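PDB 5I1V: CrmK from Actinoalloteichus sp. WH1-2216-6, which acts as an oxidase with covalently bound FAD and probably oxidises shunt products so that they re-enter caerulomycin biosynthesis. Local coordinates for residues Ala41-Ala46 with Val79-Met84; Val149-Ala154 with Glu214-Pro219; Ala226-Ser231 with Trp297-Leu302. All coordinates share one frame; numbering follows the deposited sequence.

Interaction 1 (Ala41-Ala46 with Val79-Met84)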
loop_
_atom_site.group_PDB
_atom_site.type_symbol
_atom_site.label_atom_id
_atom_site.label_comp_id
_atom_site.label_asym_id
_atom_site.label_seq_id
_atom_site.Cartn_x
_atom_site.Cartn_y
_atom_site.Cartn_z
ATOM N N ALA A 41 -1.487 16.376 24.313
ATOM C CA ALA A 41 -2.398 17.262 25.080
ATOM C C ALA A 41 -3.860 17.173 24.560
ATOM O O ALA A 41 -4.829 17.236 25.311
ATOM C CB ALA A 41 -1.920 18.706 25.002
ATOM N N GLN A 42 -4.010 17.001 23.259
ATOM C CA GLN A 42 -5.336 16.874 22.685
ATOM C C GLN A 42 -5.969 15.464 22.978
ATOM O O GLN A 42 -7.203 15.300 23.062
ATOM C CB GLN A 42 -5.252 17.205 21.208
ATOM C CG GLN A 42 -5.090 18.673 20.940
ATOM C CD GLN A 42 -4.906 18.973 19.464
ATOM O OE1 GLN A 42 -4.915 18.069 18.624
ATOM N NE2 GLN A 42 -4.729 20.238 19.141
ATOM N N VAL A 43 -5.127 14.455 23.121
ATOM C CA VAL A 43 -5.583 13.129 23.524
ATOM C C VAL A 43 -6.091 13.206 24.991
ATOM O O VAL A 43 -7.217 12.751 25.316
ATOM C CB VAL A 43 -4.486 12.091 23.348
ATOM C CG1 VAL A 43 -4.937 10.756 23.927
ATOM C CG2 VAL A 43 -4.092 11.978 21.886
ATOM N N VAL A 44 -5.304 13.849 25.862
ATOM C CA VAL A 44 -5.690 14.064 27.249
ATOM C C VAL A 44 -7.043 14.777 27.300
ATOM O O VAL A 44 -7.929 14.413 28.107
ATOM C CB VAL A 44 -4.640 14.887 28.019
ATOM C CG1 VAL A 44 -5.189 15.417 29.334
ATOM C CG2 VAL A 44 -3.404 14.041 28.263
ATOM N N GLU A 45 -7.212 15.767 26.473
ATOM C CA GLU A 45 -8.464 16.507 26.453
ATOM C C GLU A 45 -9.626 15.658 25.985
ATOM O O GLU A 45 -10.695 15.693 26.587
ATOM C CB GLU A 45 -8.327 17.743 25.580
ATOM C CG GLU A 45 -9.409 18.778 25.756
ATOM C CD GLU A 45 -9.258 19.932 24.757
ATOM O OE1 GLU A 45 -8.098 20.305 24.387
ATOM O OE2 GLU A 45 -10.309 20.442 24.319
ATOM N N ALA A 46 -9.399 14.836 24.972
ATOM C CA ALA A 46 -10.453 13.963 24.482
ATOM C C ALA A 46 -10.872 12.977 25.540
ATOM O O ALA A 46 -12.057 12.780 25.776
ATOM C CB ALA A 46 -9.987 13.227 23.243
ATOM N N VAL A 79 -11.457 7.914 19.435
ATOM C CA VAL A 79 -10.317 8.777 19.228
ATOM C C VAL A 79 -9.450 8.120 18.134
ATOM O O VAL A 79 -8.904 7.023 18.361
ATOM C CB VAL A 79 -9.488 8.919 20.518
ATOM C CG1 VAL A 79 -8.251 9.741 20.262
ATOM C CG2 VAL A 79 -10.297 9.572 21.625
ATOM N N ASP A 80 -9.323 8.770 16.981
ATOM C CA ASP A 80 -8.628 8.170 15.853
ATOM C C ASP A 80 -7.269 8.856 15.801
ATOM O O ASP A 80 -7.194 10.056 15.638
ATOM C CB ASP A 80 -9.398 8.367 14.585
ATOM C CG ASP A 80 -8.753 7.736 13.373
ATOM O OD1 ASP A 80 -7.543 7.896 13.142
ATOM O OD2 ASP A 80 -9.490 7.070 12.602
ATOM N N LEU A 81 -6.224 8.068 15.958
ATOM C CA LEU A 81 -4.821 8.583 16.029
ATOM C C LEU A 81 -4.080 8.635 14.698
ATOM O O LEU A 81 -2.874 8.839 14.671
ATOM C CB LEU A 81 -4.068 7.740 17.032
ATOM C CG LEU A 81 -4.552 7.831 18.476
ATOM C CD1 LEU A 81 -3.552 7.130 19.392
ATOM C CD2 LEU A 81 -4.743 9.239 18.980
ATOM N N SER A 82 -4.778 8.447 13.581
ATOM C CA SER A 82 -4.106 8.386 12.271
ATOM C C SER A 82 -3.362 9.654 11.866
ATOM O O SER A 82 -2.429 9.576 11.092
ATOM C CB SER A 82 -5.107 7.953 11.174
ATOM O OG SER A 82 -6.208 8.828 11.154
ATOM N N SER A 83 -3.691 10.807 12.441
ATOM C CA SER A 83 -2.928 12.024 12.191
ATOM C C SER A 83 -1.697 12.202 13.105
ATOM O O SER A 83 -1.029 13.198 13.003
ATOM C CB SER A 83 -3.846 13.263 12.288
ATOM O OG SER A 83 -4.954 13.160 11.360
ATOM N N MET A 84 -1.419 11.270 14.007
ATOM C CA MET A 84 -0.201 11.281 14.811
ATOM C C MET A 84 0.655 10.098 14.336
ATOM O O MET A 84 0.585 9.012 14.887
ATOM C CB MET A 84 -0.552 11.126 16.316
ATOM C CG MET A 84 -1.328 12.308 16.887
ATOM S SD MET A 84 -1.837 12.162 18.608
ATOM C CE MET A 84 -0.304 11.905 19.488
#
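With CG1 of Val43 anti to the backbone N (chi1 173°), its other methyl, CG2, stands beside that N and meets Leu81 and Met84 together. From the other segment, Met84 runs straight through chi2 and then bends at chi3 (57°), which brings the thioether round to the valine: Met84 SD lies 4.0 Å from Val43 CG2. Leu81 comes at about a right angle to Val43, and its CD2 methyl is also 4.0 Å from Val43 CG2. One helical turn on, Ala46 CB rests 4.0 Å from Val79 CG2. Within the FAD-binding domain of the PCMH type, the contact seats one face of helix 40-52 on the end of strand 77-80 and the type I turn Leu81-Met84. An Asx turn shapes the chain here, Ser82 N donating to Asp80 OD1 at 2.9 Å, while Ser82 OG reaches Asp80 OD1 from above the carboxylate plane. Asp80 OD2 pairs with Arg60, and Leu81 touches the FAD, so the helix backs a residue of the cofactor pocket. Ser83 OG bonds to Asn114 of the second subunit. No hydrogen bond crosses between the segments: methyl groups and one sulfur meet at van der Waals distance, so the fit depends on shape and burial.

Interaction 2 (Val149-Ala154 with Glu214-Pro219)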
loop_
_atom_site.group_PDB
_atom_site.type_symbol
_atom_site.label_atom_id
_atom_site.label_comp_id
_atom_site.label_asym_id
_atom_site.label_seq_id
_atom_site.Cartn_x
_atom_site.Cartn_y
_atom_site.Cartn_z
ATOM N N VAL A 149 8.364 -6.146 20.986
ATOM C CA VAL A 149 8.458 -5.742 22.378
ATOM C C VAL A 149 9.846 -6.000 22.999
ATOM O O VAL A 149 10.197 -5.388 24.011
ATOM C CB VAL A 149 7.358 -6.346 23.242
ATOM C CG1 VAL A 149 5.980 -5.913 22.738
ATOM C CG2 VAL A 149 7.486 -7.853 23.361
ATOM N N ASP A 150 10.681 -6.803 22.357
ATOM C CA ASP A 150 12.096 -6.892 22.753
ATOM C C ASP A 150 12.943 -5.624 22.515
ATOM O O ASP A 150 14.077 -5.567 22.957
ATOM C CB ASP A 150 12.740 -8.132 22.122
ATOM C CG ASP A 150 12.039 -9.428 22.564
ATOM O OD1 ASP A 150 11.646 -9.436 23.744
ATOM O OD2 ASP A 150 11.842 -10.415 21.763
ATOM N N TYR A 151 12.368 -4.624 21.850
ATOM C CA TYR A 151 12.996 -3.348 21.595
ATOM C C TYR A 151 12.248 -2.194 22.215
ATOM O O TYR A 151 12.494 -1.026 21.816
ATOM C CB TYR A 151 13.061 -3.148 20.063
ATOM C CG TYR A 151 13.859 -4.254 19.468
ATOM C CD1 TYR A 151 13.243 -5.457 19.075
ATOM C CD2 TYR A 151 15.230 -4.163 19.398
ATOM C CE1 TYR A 151 14.006 -6.506 18.579
ATOM C CE2 TYR A 151 15.999 -5.209 18.927
ATOM C CZ TYR A 151 15.398 -6.370 18.526
ATOM O OH TYR A 151 16.209 -7.403 18.041
ATOM N N LEU A 152 11.265 -2.477 23.081
ATOM C CA LEU A 152 10.458 -1.413 23.651
ATOM C C LEU A 152 11.230 -0.725 24.803
ATOM O O LEU A 152 11.372 -1.244 25.906
ATOM C CB LEU A 152 9.115 -1.869 24.146
ATOM C CG LEU A 152 8.129 -0.775 24.628
ATOM C CD1 LEU A 152 7.777 0.174 23.506
ATOM C CD2 LEU A 152 6.851 -1.422 25.126
ATOM N N HIS A 153 11.738 0.429 24.501
ATOM C CA HIS A 153 12.552 1.202 25.481
ATOM C C HIS A 153 11.648 1.945 26.457
ATOM O O HIS A 153 11.926 1.976 27.653
ATOM C CB HIS A 153 13.479 2.105 24.685
ATOM C CG HIS A 153 14.256 3.086 25.509
ATOM N ND1 HIS A 153 15.399 2.736 26.205
ATOM C CD2 HIS A 153 14.085 4.410 25.704
ATOM C CE1 HIS A 153 15.913 3.819 26.776
ATOM N NE2 HIS A 153 15.114 4.840 26.518
ATOM N N ALA A 154 10.576 2.559 25.940
ATOM C CA ALA A 154 9.664 3.357 26.734
ATOM C C ALA A 154 8.343 3.524 25.974
ATOM O O ALA A 154 8.294 3.371 24.752
ATOM C CB ALA A 154 10.236 4.747 27.007
ATOM N N GLU A 214 23.102 2.616 15.097
ATOM C CA GLU A 214 23.381 1.536 16.035
ATOM C C GLU A 214 22.248 1.247 17.017
ATOM O O GLU A 214 22.334 0.277 17.774
ATOM C CB GLU A 214 24.639 1.864 16.829
ATOM C CG GLU A 214 25.917 1.513 16.091
ATOM C CD GLU A 214 26.280 2.558 15.076
ATOM O OE1 GLU A 214 26.329 3.745 15.468
ATOM O OE2 GLU A 214 26.516 2.191 13.895
ATOM N N ALA A 215 21.210 2.087 17.028
ATOM C CA ALA A 215 20.197 2.002 18.061
ATOM C C ALA A 215 19.185 0.881 17.814
ATOM O O ALA A 215 18.536 0.431 18.748
ATOM C CB ALA A 215 19.515 3.339 18.245
ATOM N N LEU A 216 19.121 0.362 16.598
ATOM C CA LEU A 216 18.295 -0.817 16.272
ATOM C C LEU A 216 19.071 -1.719 15.343
ATOM O O LEU A 216 20.024 -1.266 14.700
ATOM C CB LEU A 216 16.975 -0.386 15.604
ATOM C CG LEU A 216 15.767 0.080 16.450
ATOM C CD1 LEU A 216 14.625 0.591 15.612
ATOM C CD2 LEU A 216 15.277 -0.954 17.447
ATOM N N PRO A 217 18.679 -2.996 15.239
ATOM C CA PRO A 217 19.460 -3.913 14.401
ATOM C C PRO A 217 19.385 -3.608 12.912
ATOM O O PRO A 217 18.410 -3.019 12.439
ATOM C CB PRO A 217 18.855 -5.294 14.674
ATOM C CG PRO A 217 17.726 -5.115 15.625
ATOM C CD PRO A 217 17.624 -3.664 16.010
ATOM N N ARG A 218 20.454 -3.976 12.190
ATOM C CA ARG A 218 20.498 -3.865 10.749
ATOM C C ARG A 218 19.991 -5.165 10.218
ATOM O O ARG A 218 20.542 -6.183 10.576
ATOM C CB ARG A 218 21.945 -3.696 10.274
ATOM C CG ARG A 218 22.501 -2.315 10.499
ATOM C CD ARG A 218 23.867 -2.194 9.847
ATOM N NE ARG A 218 24.740 -1.463 10.753
ATOM C CZ ARG A 218 24.780 -0.140 10.857
ATOM N NH1 ARG A 218 23.992 0.614 10.093
ATOM N NH2 ARG A 218 25.605 0.433 11.739
ATOM N N PRO A 219 18.973 -5.158 9.345
ATOM C CA PRO A 219 18.581 -6.491 8.826
ATOM C C PRO A 219 19.648 -7.048 7.871
ATOM O O PRO A 219 20.565 -6.313 7.485
ATOM C CB PRO A 219 17.306 -6.187 8.075
ATOM C CG PRO A 219 17.505 -4.775 7.555
ATOM C CD PRO A 219 18.323 -4.070 8.610
#
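The ring of Tyr151 and the apolar corner made by Leu216 and Pro217 form this contact. Tyr151 chi1 of -60° puts CG beside the backbone N, and chi2 of 89° sets the ring plane about square to the plane through CA, CB and CG, so that the CD2-CE2 side and hydroxyl run along the opposing pair. Leu216 is extended at chi2 (174°) and delivers a single methyl, CD2, 3.8 Å from Tyr151 CD2. The side chains of Pro217 and Tyr151 point at each other from opposite directions: Pro217 CD is 3.7 Å from Tyr151 CE2, and Pro217 CG is 3.7 Å from Tyr151 OH. The hydroxyl is hydrogen-bonded to the backbone O of Leu145, which anchors the far end of the ring. Just beyond, His153 and Ala154 form a classic beta bulge opposite Trp201, where strand 152-160 enters its antiparallel sheet. On the other segment, Arg218 NH2 bridges to Glu214 OE2 at 2.9 Å. A leucine in place of Tyr151 would probably open a gap beside Pro217 and leave the Leu145 carbonyl without its hydroxyl partner. With no hydrogen bond between them, the segments meet through van der Waals contacts, mostly of carbon, while Leu145 satisfies the phenol oxygen.

Interaction 3 (Ala226-Ser231 with Trp297-Leu302)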
loop_
_atom_site.group_PDB
_atom_site.type_symbol
_atom_site.label_atom_id
_atom_site.label_comp_id
_atom_site.label_asym_id
_atom_site.label_seq_id
_atom_site.Cartn_x
_atom_site.Cartn_y
_atom_site.Cartn_z
ATOM N N ALA A 226 11.988 -18.113 -2.222
ATOM C CA ALA A 226 11.371 -19.175 -2.981
ATOM C C ALA A 226 9.871 -19.086 -2.787
ATOM O O ALA A 226 9.381 -18.977 -1.655
ATOM C CB ALA A 226 11.883 -20.532 -2.508
ATOM N N ARG A 227 9.145 -19.152 -3.889
ATOM C CA ARG A 227 7.706 -19.082 -3.852
ATOM C C ARG A 227 7.261 -20.369 -4.554
ATOM O O ARG A 227 7.740 -20.712 -5.627
ATOM C CB ARG A 227 7.216 -17.813 -4.524
ATOM C CG ARG A 227 8.066 -16.583 -4.120
ATOM C CD ARG A 227 7.267 -15.338 -3.748
ATOM N NE ARG A 227 6.526 -14.847 -4.903
ATOM C CZ ARG A 227 5.231 -14.520 -4.925
ATOM N NH1 ARG A 227 4.477 -14.560 -3.821
ATOM N NH2 ARG A 227 4.683 -14.116 -6.073
ATOM N N VAL A 228 6.425 -21.115 -3.870
ATOM C CA VAL A 228 6.088 -22.467 -4.258
ATOM C C VAL A 228 4.583 -22.556 -4.284
ATOM O O VAL A 228 3.937 -21.956 -3.465
ATOM C CB VAL A 228 6.660 -23.435 -3.232
ATOM C CG1 VAL A 228 6.441 -24.877 -3.653
ATOM C CG2 VAL A 228 8.141 -23.199 -3.078
ATOM N N SER A 229 4.005 -23.312 -5.214
ATOM C CA SER A 229 2.583 -23.629 -5.156
ATOM C C SER A 229 2.350 -25.074 -5.568
ATOM O O SER A 229 3.062 -25.592 -6.420
ATOM C CB SER A 229 1.791 -22.716 -6.080
ATOM O OG SER A 229 2.416 -22.679 -7.338
ATOM N N TRP A 230 1.357 -25.709 -4.950
ATOM C CA TRP A 230 0.976 -27.082 -5.266
ATOM C C TRP A 230 -0.466 -27.063 -5.760
ATOM O O TRP A 230 -1.332 -26.505 -5.116
ATOM C CB TRP A 230 1.047 -27.987 -4.038
ATOM C CG TRP A 230 2.375 -28.229 -3.458
ATOM C CD1 TRP A 230 3.145 -29.341 -3.627
ATOM C CD2 TRP A 230 3.084 -27.374 -2.552
ATOM N NE1 TRP A 230 4.306 -29.224 -2.911
ATOM C CE2 TRP A 230 4.295 -28.023 -2.238
ATOM C CE3 TRP A 230 2.829 -26.097 -2.012
ATOM C CZ2 TRP A 230 5.256 -27.456 -1.379
ATOM C CZ3 TRP A 230 3.759 -25.548 -1.143
ATOM C CH2 TRP A 230 4.964 -26.236 -0.828
ATOM N N SER A 231 -0.744 -27.695 -6.899
ATOM C CA SER A 231 -2.078 -27.578 -7.484
ATOM C C SER A 231 -3.071 -28.401 -6.687
ATOM O O SER A 231 -2.830 -29.592 -6.425
ATOM C CB SER A 231 -2.074 -28.017 -8.967
ATOM O OG SER A 231 -3.417 -28.120 -9.439
ATOM N N TRP A 297 17.761 -27.876 0.248
ATOM C CA TRP A 297 17.555 -28.985 1.191
ATOM C C TRP A 297 16.184 -28.928 1.788
ATOM O O TRP A 297 15.505 -29.956 1.918
ATOM C CB TRP A 297 18.577 -29.001 2.341
ATOM C CG TRP A 297 19.963 -29.264 1.895
ATOM C CD1 TRP A 297 20.356 -29.926 0.750
ATOM C CD2 TRP A 297 21.160 -28.882 2.574
ATOM N NE1 TRP A 297 21.731 -29.947 0.675
ATOM C CE2 TRP A 297 22.247 -29.317 1.781
ATOM C CE3 TRP A 297 21.423 -28.214 3.777
ATOM C CZ2 TRP A 297 23.585 -29.097 2.158
ATOM C CZ3 TRP A 297 22.755 -27.977 4.143
ATOM C CH2 TRP A 297 23.815 -28.438 3.347
ATOM N N PHE A 298 15.774 -27.712 2.154
ATOM C CA PHE A 298 14.466 -27.527 2.745
ATOM C C PHE A 298 13.378 -27.889 1.725
ATOM O O PHE A 298 12.501 -28.676 2.021
ATOM C CB PHE A 298 14.327 -26.088 3.281
ATOM C CG PHE A 298 12.916 -25.689 3.597
ATOM C CD1 PHE A 298 12.252 -26.287 4.633
ATOM C CD2 PHE A 298 12.271 -24.663 2.875
ATOM C CE1 PHE A 298 10.936 -25.929 4.933
ATOM C CE2 PHE A 298 10.975 -24.288 3.182
ATOM C CZ PHE A 298 10.306 -24.924 4.208
ATOM N N LEU A 299 13.472 -27.349 0.514
ATOM C CA LEU A 299 12.473 -27.595 -0.509
ATOM C C LEU A 299 12.388 -29.114 -0.861
ATOM O O LEU A 299 11.309 -29.640 -1.076
ATOM C CB LEU A 299 12.758 -26.760 -1.752
ATOM C CG LEU A 299 12.643 -25.233 -1.593
ATOM C CD1 LEU A 299 13.095 -24.578 -2.879
ATOM C CD2 LEU A 299 11.220 -24.806 -1.239
ATOM N N ALA A 300 13.519 -29.807 -0.864
ATOM C CA ALA A 300 13.519 -31.270 -1.094
ATOM C C ALA A 300 12.808 -32.035 0.021
ATOM O O ALA A 300 12.049 -32.972 -0.263
ATOM C CB ALA A 300 14.941 -31.792 -1.260
ATOM N N GLU A 301 13.018 -31.659 1.281
ATOM C CA GLU A 301 12.349 -32.376 2.378
ATOM C C GLU A 301 10.835 -32.258 2.300
ATOM O O GLU A 301 10.106 -33.218 2.584
ATOM C CB GLU A 301 12.771 -31.889 3.758
ATOM C CG GLU A 301 14.159 -32.317 4.189
ATOM C CD GLU A 301 14.280 -32.613 5.680
ATOM O OE1 GLU A 301 13.257 -32.824 6.387
ATOM O OE2 GLU A 301 15.435 -32.647 6.154
ATOM N N LEU A 302 10.346 -31.079 1.926
ATOM C CA LEU A 302 8.905 -30.903 1.782
ATOM C C LEU A 302 8.296 -31.892 0.851
ATOM O O LEU A 302 7.162 -32.306 1.059
ATOM C CB LEU A 302 8.564 -29.526 1.224
ATOM C CG LEU A 302 8.718 -28.364 2.187
ATOM C CD1 LEU A 302 8.021 -27.154 1.573
ATOM C CD2 LEU A 302 8.129 -28.684 3.536
#
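The forked end of Leu299 bridges two residues on one face of the strand: its CD1 methyl approaches Ala226 CB at 4.2 Å, while CD2 lies 3.9 Å from Val228 CG2. The small alanine makes a shallow hollow beside the bulkier valine, and the leucine fork settles over this step. The Leu299 and Val228 side chains lie antiparallel and overlap, so CD2 and CG2 meet side by side. Val228 has CG1 anti to its backbone N (chi1 -175°), an orientation that divides its two branches between neighbours: CG2 faces Leu299, and CG1 lies against one face of the Trp230 indole, 3.4 Å above the plane and displaced toward the rim. The indole is therefore a broad plate with a methyl bump pressed on it. Helix 291-303 forms a layer on one face of the eight-stranded antiparallel sheet, whose strands fall between residues 222 and 444; the short segments of strand and helix run nearly parallel, at 12° with their axes 11.4 Å apart, which lets side chains from Ala226, Val228 and Trp230 serve two turns of helix in succession. Leu302 takes the second of these positions. Its CD1 methyl touches the outer edge of the indole near the ring plane, 4.0 Å from Trp230 CH2, and the two side chains cross at about a right angle. On the helix itself, Leu302 CG also sits over one face of the Phe298 ring. Met280 of the adjoining strand touches Phe298, Leu299 and Leu302, extending the bed under the helix, while Leu243 of helix 237-253 packs against Trp230.

From the N terminus, interaction 1 closes first, tying helix 40-52 to the end of strand 77-80 across 32 residues that include FAD-binding residues such as Val59 and His64. Interaction 2 spans 59 residues, among them strands 166-172 and 196-202, and fastens the start of inner strand 152-160 of the five-stranded sheet to the link after helix 212-215. Strand 222-231 then opens interaction 3, whose loop brings helix 291-303 back onto the eight-stranded sheet. The three loops stand in series, neither nesting nor crossing. Centres of interactions 1 and 3 lie about 47 Å apart, on opposite sides of the chain's centre; that of interaction 2 is about 26 Å from the first and about 33 Å from the third.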